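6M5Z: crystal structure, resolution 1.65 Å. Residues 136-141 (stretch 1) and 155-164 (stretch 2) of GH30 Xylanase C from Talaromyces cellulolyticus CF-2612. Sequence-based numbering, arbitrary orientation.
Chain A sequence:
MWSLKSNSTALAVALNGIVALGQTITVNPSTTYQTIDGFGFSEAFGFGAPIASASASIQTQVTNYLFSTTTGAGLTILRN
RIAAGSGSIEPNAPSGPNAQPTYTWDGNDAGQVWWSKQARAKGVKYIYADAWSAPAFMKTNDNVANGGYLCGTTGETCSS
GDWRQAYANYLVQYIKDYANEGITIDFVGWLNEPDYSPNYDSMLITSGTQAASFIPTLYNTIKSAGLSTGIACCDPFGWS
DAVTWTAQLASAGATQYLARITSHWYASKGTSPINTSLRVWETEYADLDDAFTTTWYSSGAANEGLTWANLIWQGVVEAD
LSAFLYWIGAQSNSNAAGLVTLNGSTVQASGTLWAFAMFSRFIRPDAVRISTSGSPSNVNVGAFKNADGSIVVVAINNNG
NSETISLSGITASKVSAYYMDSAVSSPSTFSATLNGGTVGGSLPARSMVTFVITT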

# COMPACT_ATOMS: atom_id res chain seq x y z
N ALA A 136 14.61 19.40 9.08
CA ALA A 136 14.13 20.78 9.33
C ALA A 136 15.04 21.78 8.61
O ALA A 136 14.52 22.76 8.03
CB ALA A 136 14.11 21.08 10.80
N PHE A 137 16.36 21.57 8.67
CA PHE A 137 17.36 22.52 8.12
C PHE A 137 17.32 22.55 6.58
O PHE A 137 17.98 23.47 6.00
CB PHE A 137 18.77 22.23 8.66
CG PHE A 137 19.21 20.79 8.55
CD1 PHE A 137 19.82 20.31 7.41
CD2 PHE A 137 19.05 19.92 9.61
CE1 PHE A 137 20.19 18.98 7.31
CE2 PHE A 137 19.43 18.59 9.52
CZ PHE A 137 19.96 18.11 8.35
N MET A 138 16.55 21.68 5.93
CA MET A 138 16.42 21.67 4.46
C MET A 138 15.14 22.37 4.00
O MET A 138 14.85 22.33 2.77
CB MET A 138 16.45 20.23 3.94
CG MET A 138 17.65 19.49 4.41
SD MET A 138 17.90 18.05 3.35
CE MET A 138 19.28 17.29 4.23
N LYS A 139 14.39 22.99 4.92
CA LYS A 139 13.03 23.47 4.62
C LYS A 139 12.85 24.96 4.90
O LYS A 139 13.50 25.53 5.78
CB LYS A 139 11.99 22.68 5.43
CG LYS A 139 11.96 21.19 5.09
CD LYS A 139 11.15 20.38 6.07
CE LYS A 139 9.70 20.80 6.09
NZ LYS A 139 8.96 20.10 7.18
N THR A 140 11.85 25.53 4.25
CA THR A 140 11.54 26.97 4.31
C THR A 140 11.16 27.35 5.73
O THR A 140 11.38 28.52 6.08
CB THR A 140 10.41 27.33 3.34
OG1 THR A 140 9.25 26.52 3.57
CG2 THR A 140 10.83 27.18 1.91
N ASN A 141 10.51 26.47 6.48
CA ASN A 141 10.00 26.75 7.84
C ASN A 141 10.99 26.27 8.92
O ASN A 141 10.68 26.40 10.12
CB ASN A 141 8.61 26.13 8.01
CG ASN A 141 8.66 24.61 8.04
OD1 ASN A 141 9.60 24.02 7.50
ND2 ASN A 141 7.73 23.99 8.75
N GLY A 155 10.30 28.53 -6.58
CA GLY A 155 9.59 29.55 -5.79
C GLY A 155 9.73 29.33 -4.31
O GLY A 155 8.98 29.97 -3.55
N GLU A 156 10.69 28.50 -3.86
CA GLU A 156 10.88 28.24 -2.42
C GLU A 156 12.33 28.56 -2.12
O GLU A 156 13.11 27.65 -2.03
CB GLU A 156 10.48 26.80 -2.11
CG GLU A 156 9.04 26.51 -2.46
CD GLU A 156 7.98 27.31 -1.73
OE1 GLU A 156 8.28 27.90 -0.64
OE2 GLU A 156 6.83 27.36 -2.23
N THR A 157 12.67 29.84 -2.04
CA THR A 157 14.05 30.28 -1.74
C THR A 157 14.24 30.36 -0.23
O THR A 157 13.38 30.93 0.44
CB THR A 157 14.37 31.64 -2.37
OG1 THR A 157 14.29 31.34 -3.77
CG2 THR A 157 15.74 32.14 -1.96
N CYS A 158 15.36 29.84 0.27
CA CYS A 158 15.74 29.85 1.71
C CYS A 158 16.99 30.70 1.84
O CYS A 158 17.80 30.64 0.89
CB CYS A 158 16.00 28.43 2.21
SG CYS A 158 14.48 27.43 2.20
N SER A 159 17.15 31.45 2.92
CA SER A 159 18.39 32.23 3.16
C SER A 159 19.60 31.28 3.20
O SER A 159 20.64 31.67 2.69
CB SER A 159 18.30 33.13 4.36
OG SER A 159 18.15 32.36 5.53
N SER A 160 19.48 30.06 3.73
CA SER A 160 20.60 29.09 3.85
C SER A 160 20.93 28.41 2.52
O SER A 160 21.99 27.77 2.46
CB SER A 160 20.35 28.03 4.90
OG SER A 160 19.23 27.26 4.52
N GLY A 161 20.12 28.58 1.48
CA GLY A 161 20.47 28.14 0.12
C GLY A 161 19.61 26.98 -0.36
O GLY A 161 18.51 26.74 0.18
N ASP A 162 20.14 26.24 -1.33
CA ASP A 162 19.40 25.24 -2.13
C ASP A 162 19.77 23.85 -1.62
O ASP A 162 20.93 23.47 -1.77
CB ASP A 162 19.76 25.40 -3.62
CG ASP A 162 19.15 24.36 -4.56
OD1 ASP A 162 18.42 23.46 -4.13
OD2 ASP A 162 19.44 24.46 -5.74
N TRP A 163 18.84 23.18 -0.93
CA TRP A 163 19.12 21.90 -0.24
C TRP A 163 18.66 20.70 -1.07
O TRP A 163 18.62 19.60 -0.50
CB TRP A 163 18.45 21.90 1.13
CG TRP A 163 19.10 22.82 2.11
CD1 TRP A 163 18.88 24.16 2.25
CD2 TRP A 163 20.07 22.48 3.11
NE1 TRP A 163 19.63 24.67 3.27
CE2 TRP A 163 20.39 23.67 3.81
CE3 TRP A 163 20.71 21.31 3.47
CZ2 TRP A 163 21.29 23.68 4.87
CZ3 TRP A 163 21.64 21.33 4.48
CH2 TRP A 163 21.92 22.50 5.18
N ARG A 164 18.30 20.88 -2.35
CA ARG A 164 17.85 19.77 -3.21
C ARG A 164 18.92 18.68 -3.24
O ARG A 164 18.59 17.50 -3.02
CB ARG A 164 17.50 20.25 -4.60
CG ARG A 164 16.19 21.00 -4.59
CD ARG A 164 15.80 21.51 -5.95
NE ARG A 164 16.77 22.48 -6.43
CZ ARG A 164 16.78 23.00 -7.64
NH1 ARG A 164 15.91 22.60 -8.56
NH2 ARG A 164 17.68 23.92 -7.93
O HOH W 1 18.28 25.95 6.73

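Two irregular segments of one chain meet here in a small, largely apolar contact, centred on the indole of Trp163, with no direct hydrogen bond across it and a single water linking the two sides. The contact buries 355 Å² in total, counting both sides. Stretch 1 begins with a 3-10 segment, residues 136-138, closed by a backbone hydrogen bond from Lys139 N to Ala136 O (3.1 Å), and continues as loop. Stretch 2 runs without regular structure until Trp163, which occupies the N-cap position of the helix that Arg164 enters. The two backbones come nearest at two places, where the CA atoms of Met138 and Trp163 lie 5.4 Å apart and those of Thr140 and Cys158 5.7 Å apart. Met138 lies beside Trp163 and Thr140 beside Cys158, so over this span the backbones run in roughly opposite senses.

Trp163, buried and with its CA-to-CB bond toward stretch 1, gives up more area to the contact than any other residue. Over one face of its indole lie Phe137 O and Met138 CA. The Met138 CA sits 4.0 Å from the centroid of the five-membered ring, 22° off the ring normal, a CH-pi contact in which a slightly polarised backbone C-H meets the pi cloud. The Met138 side chain adds to this packing, its CG 3.7 Å from Trp163 CE3, while its sulfur approaches the six-membered ring only obliquely, with SD 5.5 Å from the centroid. Phe137, in the p rotamer, turns the edge of its ring toward the indole face: the centroids of the phenyl and the six-membered ring are 5.5 Å apart and the planes meet at 62°, an offset edge-to-face pair. Its closest side-chain approach is Phe137 CD1 to Trp163 CZ3, at 3.6 Å.

Polar groups around this packing are satisfied without direct bonding across the gap. Phe137 O lies 3.4 Å from Trp163 NE1, but the angle is too poor for a hydrogen bond, as expected for an oxygen over the ring face when the N-H lies in the ring plane. The indole N-H instead bonds within its own stretch, Trp163 NE1 to Ser160 OG at 2.9 Å and 163°. Water 1 completes the link, donating to Phe137 O (2.6 Å) and hydrogen-bonding with Ser160 OG (2.7 Å). Ser160 is presented by a type I turn from Cys158 to Gly161, closed by Gly161 N to Cys158 O at 3.2 Å.

At the other end, the CA-to-CB bond of Cys158 points toward stretch 1, and its SG lies 3.6 Å from Thr140 CA and 3.7 Å from Thr140 CG2; this sulfur is covalently bonded elsewhere in the structure. Thr140 CG2 also lies 3.7 Å from Glu156 OE1, a van der Waals contact. Beyond the interface, Asp162 and Arg164 brace the helix start: Arg164 N and NE both donate to Asp162 OD1 (3.1 and 3.0 Å), and Arg164 NH2 forms a salt bridge with Asp162 OD2 at 2.9 Å.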